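Local coordinates for DUF917 domain-containing protein (Chromobacterium violaceum, PDB 2O3I) that is of unknown function but belongs to the DUF917 family, combining S-Me-THD-like N-terminal and C-terminal domains in one chain, at residues A[13-18]-A[329-334]; A[26-31]-A[109-114]; A[260-265]-A[353-358]; A[264-269]-A[286-291]. The protein carries 2 engineered substitutions. All coordinates share one frame; numbering follows the deposited sequence.

How the contacts relate
From the N terminus, helix 10-19 supplies the first half of contact 1, which closes a long loop only when the chain returns at 329-334, so that the N-terminal and C-terminal domains are joined. Within that loop, contact 2 pairs the starts of helices 28-35 and 111-124 and stays in the N-terminal domain; the side chain of Met28 packs directly on contact 1. Contact 3 opens at 260-265 and closes at 353-358, beyond the end of contact 1, so the two cross. Contact 4 shares Gly264 and Pro265 with contact 3 and closes early, at 286-291, lying inside both larger loops. Contacts 3 and 4 are two of the pairings in the antiparallel sheet of the C-terminal domain.

Contact 1. Residues A[13-18]-A[329-334]; sequences LLQGAC and QHVFSN
Cys18, near the end of helix 10-19, presses its thiol against the backbone of the loop that carries Val331, Phe332 and Ser333. SG stands anti to the backbone N (chi1 177°), which sends it across to 3.5 Å from Ser333 N and 3.6 Å from Phe332 C. A short side chain ending in a polarisable sulfur suits this place, since it can lie against an extended peptide with little bulk. Beside it the compact, beta-branched Val331 offers one branch: CG2 lies against the helix, 3.3 Å from Gln15 O and 4.2 Å from Cys18 CB. This is the tight, fully buried part.

The other end is more open and polar. Here Gln15 and the partly exposed Gln329 meet tip to tip, their amide planes 41° apart. Gln329 is steadied from its own segment: NE2 donates to a lone pair of Val331 O at 2.7 Å, although the N-H...O angle is only 135°, and OE1 accepts from Arg32. Its CG lies 3.4 Å above the plane of the Phe332 ring, offset toward the rim.

Ser333 is the N-cap of helix 334-337, with its OG bonded to Asp336; that helix borders the Cys18 and Phe332 end. Helix 28-35 flanks the glutamine end through Met28 and Arg32, while helix 225-237 touches helix 10-19 at Leu13 and Ala17 and the loop at Val331.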
loop_
_atom_site.group_PDB
_atom_site.type_symbol
_atom_site.label_atom_id
_atom_site.label_comp_id
_atom_site.label_asym_id
_atom_site.label_seq_id
_atom_site.Cartn_x
_atom_site.Cartn_y
_atom_site.Cartn_z
ATOM N N LEU A 13 26.001 0.766 23.163
ATOM C CA LEU A 13 24.561 0.551 23.152
ATOM C C LEU A 13 24.135 -0.344 21.996
ATOM O O LEU A 13 23.331 -1.257 22.162
ATOM C CB LEU A 13 23.837 1.901 23.046
ATOM C CG LEU A 13 22.313 1.885 22.898
ATOM C CD1 LEU A 13 21.666 1.124 24.049
ATOM C CD2 LEU A 13 21.812 3.315 22.849
ATOM N N LEU A 14 24.669 -0.071 20.816
ATOM C CA LEU A 14 24.311 -0.859 19.657
ATOM C C LEU A 14 24.899 -2.259 19.760
ATOM O O LEU A 14 24.280 -3.220 19.315
ATOM C CB LEU A 14 24.762 -0.149 18.375
ATOM C CG LEU A 14 26.237 0.163 18.140
ATOM C CD1 LEU A 14 26.899 -1.001 17.391
ATOM C CD2 LEU A 14 26.336 1.455 17.314
ATOM N N GLN A 15 26.078 -2.373 20.369
ATOM C CA GLN A 15 26.731 -3.671 20.536
ATOM C C GLN A 15 25.879 -4.582 21.407
ATOM O O GLN A 15 25.598 -5.728 21.045
ATOM C CB GLN A 15 28.100 -3.518 21.199
ATOM C CG GLN A 15 29.160 -2.838 20.350
ATOM C CD GLN A 15 30.408 -3.690 20.196
ATOM O OE1 GLN A 15 31.500 -3.173 19.964
ATOM N NE2 GLN A 15 30.246 -5.004 20.311
ATOM N N GLY A 16 25.479 -4.054 22.563
ATOM C CA GLY A 16 24.667 -4.816 23.490
ATOM C C GLY A 16 23.323 -5.158 22.885
ATOM O O GLY A 16 22.852 -6.286 23.015
ATOM N N ALA A 17 22.718 -4.180 22.213
ATOM C CA ALA A 17 21.411 -4.357 21.582
ATOM C C ALA A 17 21.466 -5.408 20.482
ATOM O O ALA A 17 20.485 -6.120 20.251
ATOM C CB ALA A 17 20.903 -3.019 21.011
ATOM N N CYS A 18 22.608 -5.485 19.802
ATOM C CA CYS A 18 22.806 -6.460 18.734
ATOM C C CYS A 18 22.728 -7.864 19.337
ATOM O O CYS A 18 22.058 -8.745 18.793
ATOM C CB CYS A 18 24.170 -6.246 18.063
ATOM S SG CYS A 18 24.591 -7.455 16.747
ATOM N N GLN A 329 35.243 -7.906 17.577
ATOM C CA GLN A 329 33.790 -7.996 17.573
ATOM C C GLN A 329 33.342 -9.381 18.018
ATOM O O GLN A 329 33.667 -10.384 17.390
ATOM C CB GLN A 329 33.250 -7.688 16.173
ATOM C CG GLN A 329 31.740 -7.473 16.113
ATOM C CD GLN A 329 31.259 -6.417 17.093
ATOM O OE1 GLN A 329 31.752 -5.288 17.103
ATOM N NE2 GLN A 329 30.287 -6.780 17.924
ATOM N N HIS A 330 32.586 -9.420 19.110
ATOM C CA HIS A 330 32.090 -10.669 19.675
ATOM C C HIS A 330 30.651 -10.973 19.279
ATOM O O HIS A 330 30.273 -12.142 19.179
ATOM C CB HIS A 330 32.192 -10.622 21.203
ATOM C CG HIS A 330 33.585 -10.408 21.712
ATOM N ND1 HIS A 330 34.617 -11.287 21.455
ATOM C CD2 HIS A 330 34.116 -9.417 22.469
ATOM C CE1 HIS A 330 35.723 -10.848 22.032
ATOM N NE2 HIS A 330 35.445 -9.715 22.653
ATOM N N VAL A 331 29.856 -9.922 19.064
ATOM C CA VAL A 331 28.445 -10.071 18.701
ATOM C C VAL A 331 28.110 -9.625 17.272
ATOM O O VAL A 331 28.589 -8.600 16.782
ATOM C CB VAL A 331 27.530 -9.319 19.705
ATOM C CG1 VAL A 331 27.809 -9.816 21.110
ATOM C CG2 VAL A 331 27.749 -7.802 19.613
ATOM N N PHE A 332 27.268 -10.415 16.613
ATOM C CA PHE A 332 26.880 -10.148 15.236
ATOM C C PHE A 332 25.418 -10.482 14.978
ATOM O O PHE A 332 24.874 -11.429 15.548
ATOM C CB PHE A 332 27.701 -11.013 14.274
ATOM C CG PHE A 332 29.165 -10.704 14.247
ATOM C CD1 PHE A 332 29.696 -9.902 13.236
ATOM C CD2 PHE A 332 30.024 -11.250 15.194
ATOM C CE1 PHE A 332 31.062 -9.648 13.167
ATOM C CE2 PHE A 332 31.394 -11.004 15.140
ATOM C CZ PHE A 332 31.917 -10.202 14.124
ATOM N N SER A 333 24.790 -9.700 14.108
ATOM C CA SER A 333 23.422 -9.979 13.701
ATOM C C SER A 333 23.675 -10.823 12.452
ATOM O O SER A 333 24.783 -10.814 11.916
ATOM C CB SER A 333 22.682 -8.700 13.302
ATOM O OG SER A 333 23.170 -8.199 12.068
ATOM N N ASN A 334 22.672 -11.551 11.988
ATOM C CA ASN A 334 22.848 -12.365 10.792
ATOM C C ASN A 334 23.369 -11.510 9.636
ATOM O O ASN A 334 24.213 -11.953 8.856
ATOM C CB ASN A 334 21.529 -13.033 10.421
ATOM C CG ASN A 334 21.133 -14.100 11.420
ATOM O OD1 ASN A 334 19.997 -14.134 11.898
ATOM N ND2 ASN A 334 22.077 -14.982 11.744
#

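Contact 2. Residues A[26-31]-A[109-114]; sequences GTMISA and SGALGF
Leu112, Ala111 and Gly26 carry this meeting of two helix starts. The forked end of Leu112 surrounds the Ser30 hydroxyl, with CG and CD2 both 3.4 Å and CD1 3.6 Å from Ser30 OG; CD1 also approaches the Gly26 backbone, 4.2 Å from Gly26 CA. Gly26 suits that place twice over: its positive phi (93°) is easily adopted without a beta carbon, and a beta carbon here would run into Leu112 CB.

Ala111 contributes a methyl. CB lies 3.4 Å from Gly26 O and 4.0 Å from both Met28 CG and Ala31 CB; Met28 is present as selenomethionine. In return the Ala31 methyl rests 3.4 Å from Ala111 O, so the two methyl groups allow close backbone approach.

A water links the backbones: it donates to Gly26 O and accepts from Ala111 N, 2.8 Å from each. Thr27, the N-cap of helix 28-35, has its OG1 bonded to Asn75. The chemistry is therefore that of methyl groups and a leucine fork packed against backbone carbonyls and a hydroxyl, while a single water joins the two backbones by hydrogen bonds and gives an amide at the start of helix 111-124 an acceptor.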
loop_
_atom_site.group_PDB
_atom_site.type_symbol
_atom_site.label_atom_id
_atom_site.label_comp_id
_atom_site.label_asym_id
_atom_site.label_seq_id
_atom_site.Cartn_x
_atom_site.Cartn_y
_atom_site.Cartn_z
ATOM N N GLY A 26 18.527 -5.142 12.888
ATOM C CA GLY A 26 19.313 -4.172 12.147
ATOM C C GLY A 26 20.797 -4.388 12.344
ATOM O O GLY A 26 21.229 -4.789 13.419
ATOM N N THR A 27 21.581 -4.111 11.307
ATOM C CA THR A 27 23.028 -4.290 11.361
ATOM C C THR A 27 23.721 -3.197 12.153
ATOM O O THR A 27 23.260 -2.051 12.197
ATOM C CB THR A 27 23.658 -4.277 9.959
ATOM O OG1 THR A 27 23.555 -2.957 9.413
ATOM C CG2 THR A 27 22.946 -5.263 9.035
HETATM N N MSE A 28 24.834 -3.562 12.779
HETATM C CA MSE A 28 25.620 -2.609 13.540
HETATM C C MSE A 28 26.215 -1.642 12.524
HETATM O O MSE A 28 26.484 -0.480 12.826
HETATM C CB MSE A 28 26.734 -3.330 14.299
HETATM C CG MSE A 28 26.241 -4.169 15.461
HETATM SE SE MSE A 28 27.615 -5.337 16.161
HETATM C CE MSE A 28 28.636 -4.068 17.194
ATOM N N ILE A 29 26.401 -2.137 11.307
ATOM C CA ILE A 29 26.956 -1.334 10.231
ATOM C C ILE A 29 26.128 -0.074 10.010
ATOM O O ILE A 29 26.655 1.037 10.027
ATOM C CB ILE A 29 27.008 -2.146 8.935
ATOM C CG1 ILE A 29 27.770 -3.456 9.191
ATOM C CG2 ILE A 29 27.656 -1.313 7.831
ATOM C CD1 ILE A 29 27.778 -4.441 8.029
ATOM N N SER A 30 24.824 -0.248 9.813
ATOM C CA SER A 30 23.946 0.893 9.594
ATOM C C SER A 30 23.762 1.681 10.889
ATOM O O SER A 30 23.530 2.881 10.856
ATOM C CB SER A 30 22.584 0.438 9.049
ATOM O OG SER A 30 21.799 -0.196 10.042
ATOM N N ALA A 31 23.863 1.007 12.030
ATOM C CA ALA A 31 23.717 1.688 13.312
ATOM C C ALA A 31 24.917 2.608 13.529
ATOM O O ALA A 31 24.766 3.726 14.018
ATOM C CB ALA A 31 23.620 0.677 14.447
ATOM N N SER A 109 14.433 -4.746 20.460
ATOM C CA SER A 109 15.838 -4.657 20.851
ATOM C C SER A 109 16.717 -5.030 19.669
ATOM O O SER A 109 16.574 -6.110 19.101
ATOM C CB SER A 109 16.151 -5.605 22.010
ATOM O OG SER A 109 15.712 -5.074 23.243
ATOM N N GLY A 110 17.630 -4.138 19.307
ATOM C CA GLY A 110 18.519 -4.405 18.193
ATOM C C GLY A 110 19.418 -3.220 17.938
ATOM O O GLY A 110 19.131 -2.114 18.390
ATOM N N ALA A 111 20.496 -3.441 17.200
ATOM C CA ALA A 111 21.455 -2.382 16.901
ATOM C C ALA A 111 20.855 -1.070 16.405
ATOM O O ALA A 111 21.278 -0.002 16.843
ATOM C CB ALA A 111 22.493 -2.884 15.904
ATOM N N LEU A 112 19.879 -1.141 15.506
ATOM C CA LEU A 112 19.253 0.061 14.947
ATOM C C LEU A 112 18.180 0.696 15.821
ATOM O O LEU A 112 18.130 1.922 15.979
ATOM C CB LEU A 112 18.602 -0.252 13.606
ATOM C CG LEU A 112 19.330 0.040 12.303
ATOM C CD1 LEU A 112 18.331 -0.217 11.175
ATOM C CD2 LEU A 112 19.840 1.492 12.260
ATOM N N GLY A 113 17.313 -0.158 16.351
ATOM C CA GLY A 113 16.205 0.269 17.181
ATOM C C GLY A 113 16.434 1.376 18.183
ATOM O O GLY A 113 15.797 2.430 18.102
ATOM N N PHE A 114 17.328 1.144 19.134
ATOM C CA PHE A 114 17.583 2.144 20.147
ATOM C C PHE A 114 18.278 3.373 19.556
ATOM O O PHE A 114 17.961 4.502 19.925
ATOM C CB PHE A 114 18.399 1.529 21.297
ATOM C CG PHE A 114 17.656 0.465 22.069
ATOM C CD1 PHE A 114 16.467 0.763 22.730
ATOM C CD2 PHE A 114 18.140 -0.840 22.132
ATOM C CE1 PHE A 114 15.766 -0.227 23.444
ATOM C CE2 PHE A 114 17.451 -1.839 22.842
ATOM C CZ PHE A 114 16.262 -1.530 23.497
HETATM O O HOH W 1 21.035 -5.894 15.948
#

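Contact 3. Residues A[260-265]-A[353-358]; sequences KLLFGP and AAVIAL
Leu262 lays its branched end over the methyl of Ala357, with CG, CD1 and CD2 each 3.6 Å from Ala357 CB. CG anti to the carbonyl carbon (chi1 -59°) is what places it over that methyl. Toward Val355 the two side chains cross obliquely, and Leu262 CD1 meets Val355 CG1 at 3.9 Å. An alanine suits the site because its short methyl lets the leucine settle onto the sheet. Leu262, at a bulge, points toward strand 353-358. Val355 points to the face that carries Phe263, Lys260 and Ala357, whereas Leu261 and Ile356 point to the opposite one. The long, straight chain of exposed Lys260 leads its amine away from the contact.

Backbone bonds set the register. Lys260 and Ala357 form an antiparallel hydrogen-bonded pair, with Lys260 N to Ala357 O at 2.8 Å and Ala357 N to Lys260 O at 2.9 Å. A classic beta bulge follows: Leu262 and Phe263 both face Val355, whose O accepts from Leu262 N at 2.9 Å and, weakly, from Phe263 N. Val355 N returns a bond to Phe263 O. Beyond it Gly264, at positive phi (82°), and a cis peptide before Pro265 turn the chain, bringing Pro265 CA to 3.3 Å from Ala353 O in a CA-H...O contact.

On its other edge strand 352-358 is bonded to strand 319-324. Helix 244-255 packs on Ala354, Ile356 and Leu358, while Leu286 of strand 283-287 meets Phe263 and Val355.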
loop_
_atom_site.group_PDB
_atom_site.type_symbol
_atom_site.label_atom_id
_atom_site.label_comp_id
_atom_site.label_asym_id
_atom_site.label_seq_id
_atom_site.Cartn_x
_atom_site.Cartn_y
_atom_site.Cartn_z
ATOM N N LYS A 260 21.630 -20.119 28.007
ATOM C CA LYS A 260 22.065 -21.497 27.852
ATOM C C LYS A 260 22.986 -21.661 26.647
ATOM O O LYS A 260 22.722 -21.111 25.576
ATOM C CB LYS A 260 20.855 -22.423 27.706
ATOM C CG LYS A 260 21.232 -23.893 27.640
ATOM C CD LYS A 260 20.019 -24.794 27.443
ATOM C CE LYS A 260 20.449 -26.250 27.299
ATOM N NZ LYS A 260 19.302 -27.147 26.991
ATOM N N LEU A 261 24.073 -22.404 26.832
ATOM C CA LEU A 261 25.012 -22.654 25.744
ATOM C C LEU A 261 24.385 -23.759 24.894
ATOM O O LEU A 261 24.309 -24.912 25.318
ATOM C CB LEU A 261 26.358 -23.142 26.289
ATOM C CG LEU A 261 27.655 -22.853 25.518
ATOM C CD1 LEU A 261 28.758 -23.708 26.110
ATOM C CD2 LEU A 261 27.513 -23.148 24.043
ATOM N N LEU A 262 23.923 -23.406 23.701
ATOM C CA LEU A 262 23.305 -24.386 22.823
ATOM C C LEU A 262 24.317 -25.185 22.020
ATOM O O LEU A 262 24.130 -26.379 21.798
ATOM C CB LEU A 262 22.359 -23.706 21.840
ATOM C CG LEU A 262 21.189 -22.897 22.375
ATOM C CD1 LEU A 262 20.410 -22.356 21.187
ATOM C CD2 LEU A 262 20.304 -23.762 23.256
ATOM N N PHE A 263 25.392 -24.537 21.586
ATOM C CA PHE A 263 26.370 -25.231 20.761
ATOM C C PHE A 263 27.718 -24.514 20.683
ATOM O O PHE A 263 27.793 -23.288 20.789
ATOM C CB PHE A 263 25.760 -25.394 19.362
ATOM C CG PHE A 263 26.579 -26.216 18.411
ATOM C CD1 PHE A 263 27.535 -25.621 17.594
ATOM C CD2 PHE A 263 26.353 -27.587 18.292
ATOM C CE1 PHE A 263 28.250 -26.381 16.664
ATOM C CE2 PHE A 263 27.062 -28.354 17.369
ATOM C CZ PHE A 263 28.012 -27.752 16.553
ATOM N N GLY A 264 28.777 -25.298 20.504
ATOM C CA GLY A 264 30.116 -24.746 20.384
ATOM C C GLY A 264 30.841 -24.411 21.677
ATOM O O GLY A 264 30.517 -24.958 22.730
ATOM N N PRO A 265 31.832 -23.504 21.632
ATOM C CA PRO A 265 32.315 -22.774 20.452
ATOM C C PRO A 265 32.834 -23.667 19.328
ATOM O O PRO A 265 33.613 -24.588 19.560
ATOM C CB PRO A 265 33.399 -21.857 21.030
ATOM C CG PRO A 265 33.878 -22.604 22.237
ATOM C CD PRO A 265 32.596 -23.118 22.832
ATOM N N ALA A 353 33.069 -19.660 17.156
ATOM C CA ALA A 353 31.789 -19.044 17.470
ATOM C C ALA A 353 30.859 -19.989 18.228
ATOM O O ALA A 353 30.856 -21.202 18.000
ATOM C CB ALA A 353 31.116 -18.578 16.186
ATOM N N ALA A 354 30.066 -19.420 19.130
ATOM C CA ALA A 354 29.120 -20.193 19.915
ATOM C C ALA A 354 27.708 -19.680 19.674
ATOM O O ALA A 354 27.511 -18.576 19.164
ATOM C CB ALA A 354 29.455 -20.092 21.388
ATOM N N VAL A 355 26.732 -20.496 20.046
ATOM C CA VAL A 355 25.333 -20.136 19.906
ATOM C C VAL A 355 24.741 -20.154 21.307
ATOM O O VAL A 355 24.782 -21.175 22.002
ATOM C CB VAL A 355 24.577 -21.141 19.016
ATOM C CG1 VAL A 355 23.121 -20.712 18.869
ATOM C CG2 VAL A 355 25.259 -21.244 17.648
ATOM N N ILE A 356 24.209 -19.009 21.724
ATOM C CA ILE A 356 23.617 -18.871 23.042
ATOM C C ILE A 356 22.124 -18.591 22.958
ATOM O O ILE A 356 21.669 -17.817 22.119
ATOM C CB ILE A 356 24.302 -17.732 23.837
ATOM C CG1 ILE A 356 25.756 -18.115 24.126
ATOM C CG2 ILE A 356 23.558 -17.469 25.147
ATOM C CD1 ILE A 356 26.573 -17.025 24.808
ATOM N N ALA A 357 21.364 -19.248 23.825
ATOM C CA ALA A 357 19.927 -19.043 23.870
ATOM C C ALA A 357 19.620 -18.238 25.124
ATOM O O ALA A 357 20.203 -18.465 26.182
ATOM C CB ALA A 357 19.198 -20.383 23.907
ATOM N N LEU A 358 18.722 -17.275 24.993
ATOM C CA LEU A 358 18.323 -16.465 26.125
ATOM C C LEU A 358 16.838 -16.719 26.358
ATOM O O LEU A 358 16.024 -16.669 25.426
ATOM C CB LEU A 358 18.564 -14.979 25.842
ATOM C CG LEU A 358 19.985 -14.533 25.474
ATOM C CD1 LEU A 358 19.975 -13.039 25.121
ATOM C CD2 LEU A 358 20.944 -14.819 26.629
#

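Contact 4. Residues A[264-269]-A[286-291]; sequences GPATLA and LEDGER
The flat peptide groups of Thr267 and Glu287 face each other edge-on through the two reciprocal bonds of an antiparallel hydrogen-bonded pair. Both are nearly straight at the hydrogen, yet each N-H approaches from somewhat outside the carbonyl plane: Thr267 N lies 3.3 Å from Glu287 O, tilted 25° from the plane, and Glu287 N lies 3.1 Å from Thr267 O, tilted 22°. The Glu287 carbonyl also has the methyl of Ala266 against it, with Ala266 CB only 3.1 Å from Glu287 O. The alanine brings just this methyl, which also touches Asp288 CB at 3.9 Å.

In this antiparallel ladder strand 283-287 lies between strands 266-268 and 292-297, part of a beta meander. Thr267 and Glu287, polar and exposed, project from one face. The next pair, Leu268 and Leu286, is non-hydrogen-bonded and projects from the other. Between the strands, beside the Glu287 N to Thr267 O bond, Leu286 CA makes a CA-H...O contact with the same oxygen.

The two leucines lie side by side and point the same way. Leu268 CD2 does the touching, 3.5 Å from Leu286 CG and 3.8 Å from Leu286 CD1. Branched, apolar ends suit this face, where Leu286 is buried and continues onto Val355 and Phe263, and Leu268 packs on Ala353.

After the strand ends at Glu287 the chain turns through Gly289 and Glu290, both at positive phi. Asp288 N bonds Arg291 O at 2.8 Å across this turn, and the Arg291 side chain forms a salt bridge with Asp306.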
loop_
_atom_site.group_PDB
_atom_site.type_symbol
_atom_site.label_atom_id
_atom_site.label_comp_id
_atom_site.label_asym_id
_atom_site.label_seq_id
_atom_site.Cartn_x
_atom_site.Cartn_y
_atom_site.Cartn_z
ATOM N N GLY A 264 28.777 -25.298 20.504
ATOM C CA GLY A 264 30.116 -24.746 20.384
ATOM C C GLY A 264 30.841 -24.411 21.677
ATOM O O GLY A 264 30.517 -24.958 22.730
ATOM N N PRO A 265 31.832 -23.504 21.632
ATOM C CA PRO A 265 32.315 -22.774 20.452
ATOM C C PRO A 265 32.834 -23.667 19.328
ATOM O O PRO A 265 33.613 -24.588 19.560
ATOM C CB PRO A 265 33.399 -21.857 21.030
ATOM C CG PRO A 265 33.878 -22.604 22.237
ATOM C CD PRO A 265 32.596 -23.118 22.832
ATOM N N ALA A 266 32.386 -23.384 18.112
ATOM C CA ALA A 266 32.773 -24.147 16.933
ATOM C C ALA A 266 33.153 -23.194 15.807
ATOM O O ALA A 266 33.271 -21.989 16.019
ATOM C CB ALA A 266 31.622 -25.037 16.496
ATOM N N THR A 267 33.336 -23.726 14.606
ATOM C CA THR A 267 33.708 -22.883 13.479
ATOM C C THR A 267 32.529 -22.637 12.539
ATOM O O THR A 267 31.837 -23.573 12.131
ATOM C CB THR A 267 34.878 -23.503 12.678
ATOM O OG1 THR A 267 34.396 -24.586 11.874
ATOM C CG2 THR A 267 35.939 -24.033 13.628
ATOM N N LEU A 268 32.301 -21.369 12.213
ATOM C CA LEU A 268 31.222 -20.986 11.314
ATOM C C LEU A 268 31.567 -21.420 9.903
ATOM O O LEU A 268 32.592 -21.015 9.355
ATOM C CB LEU A 268 31.022 -19.469 11.320
ATOM C CG LEU A 268 30.417 -18.787 12.546
ATOM C CD1 LEU A 268 30.610 -17.282 12.422
ATOM C CD2 LEU A 268 28.941 -19.133 12.660
ATOM N N ALA A 269 30.713 -22.246 9.315
ATOM C CA ALA A 269 30.939 -22.711 7.957
ATOM C C ALA A 269 30.486 -21.611 7.002
ATOM O O ALA A 269 29.816 -20.662 7.413
ATOM C CB ALA A 269 30.156 -23.992 7.702
ATOM N N LEU A 286 27.314 -24.257 11.766
ATOM C CA LEU A 286 28.500 -24.331 12.606
ATOM C C LEU A 286 28.841 -25.800 12.795
ATOM O O LEU A 286 27.958 -26.617 13.062
ATOM C CB LEU A 286 28.241 -23.697 13.976
ATOM C CG LEU A 286 27.922 -22.203 14.065
ATOM C CD1 LEU A 286 26.511 -21.933 13.563
ATOM C CD2 LEU A 286 28.062 -21.753 15.509
ATOM N N GLU A 287 30.117 -26.138 12.650
ATOM C CA GLU A 287 30.553 -27.517 12.819
ATOM C C GLU A 287 31.542 -27.662 13.969
ATOM O O GLU A 287 32.434 -26.835 14.150
ATOM C CB GLU A 287 31.164 -28.039 11.515
ATOM C CG GLU A 287 30.142 -28.225 10.398
ATOM C CD GLU A 287 30.701 -28.979 9.200
ATOM O OE1 GLU A 287 31.604 -28.443 8.520
ATOM O OE2 GLU A 287 30.239 -30.113 8.943
ATOM N N ASP A 288 31.365 -28.723 14.749
ATOM C CA ASP A 288 32.219 -29.000 15.897
ATOM C C ASP A 288 32.753 -30.427 15.794
ATOM O O ASP A 288 32.593 -31.231 16.712
ATOM C CB ASP A 288 31.414 -28.819 17.192
ATOM C CG ASP A 288 32.254 -29.016 18.440
ATOM O OD1 ASP A 288 33.307 -28.353 18.561
ATOM O OD2 ASP A 288 31.857 -29.829 19.304
ATOM N N GLY A 289 33.384 -30.732 14.663
ATOM C CA GLY A 289 33.931 -32.060 14.445
ATOM C C GLY A 289 32.851 -33.122 14.473
ATOM O O GLY A 289 32.587 -33.716 15.518
ATOM N N GLU A 290 32.231 -33.363 13.321
ATOM C CA GLU A 290 31.156 -34.348 13.204
ATOM C C GLU A 290 30.046 -34.000 14.194
ATOM O O GLU A 290 29.636 -34.816 15.022
ATOM C CB GLU A 290 31.692 -35.756 13.468
ATOM N N ARG A 291 29.573 -32.764 14.090
ATOM C CA ARG A 291 28.523 -32.228 14.945
ATOM C C ARG A 291 28.109 -30.911 14.313
ATOM O O ARG A 291 28.822 -29.917 14.423
ATOM C CB ARG A 291 29.065 -31.989 16.354
ATOM C CG ARG A 291 28.638 -33.036 17.358
ATOM C CD ARG A 291 27.371 -32.606 18.075
ATOM N NE ARG A 291 26.703 -33.727 18.726
ATOM C CZ ARG A 291 25.827 -33.604 19.718
ATOM N NH1 ARG A 291 25.515 -32.401 20.185
ATOM N NH2 ARG A 291 25.256 -34.683 20.239
#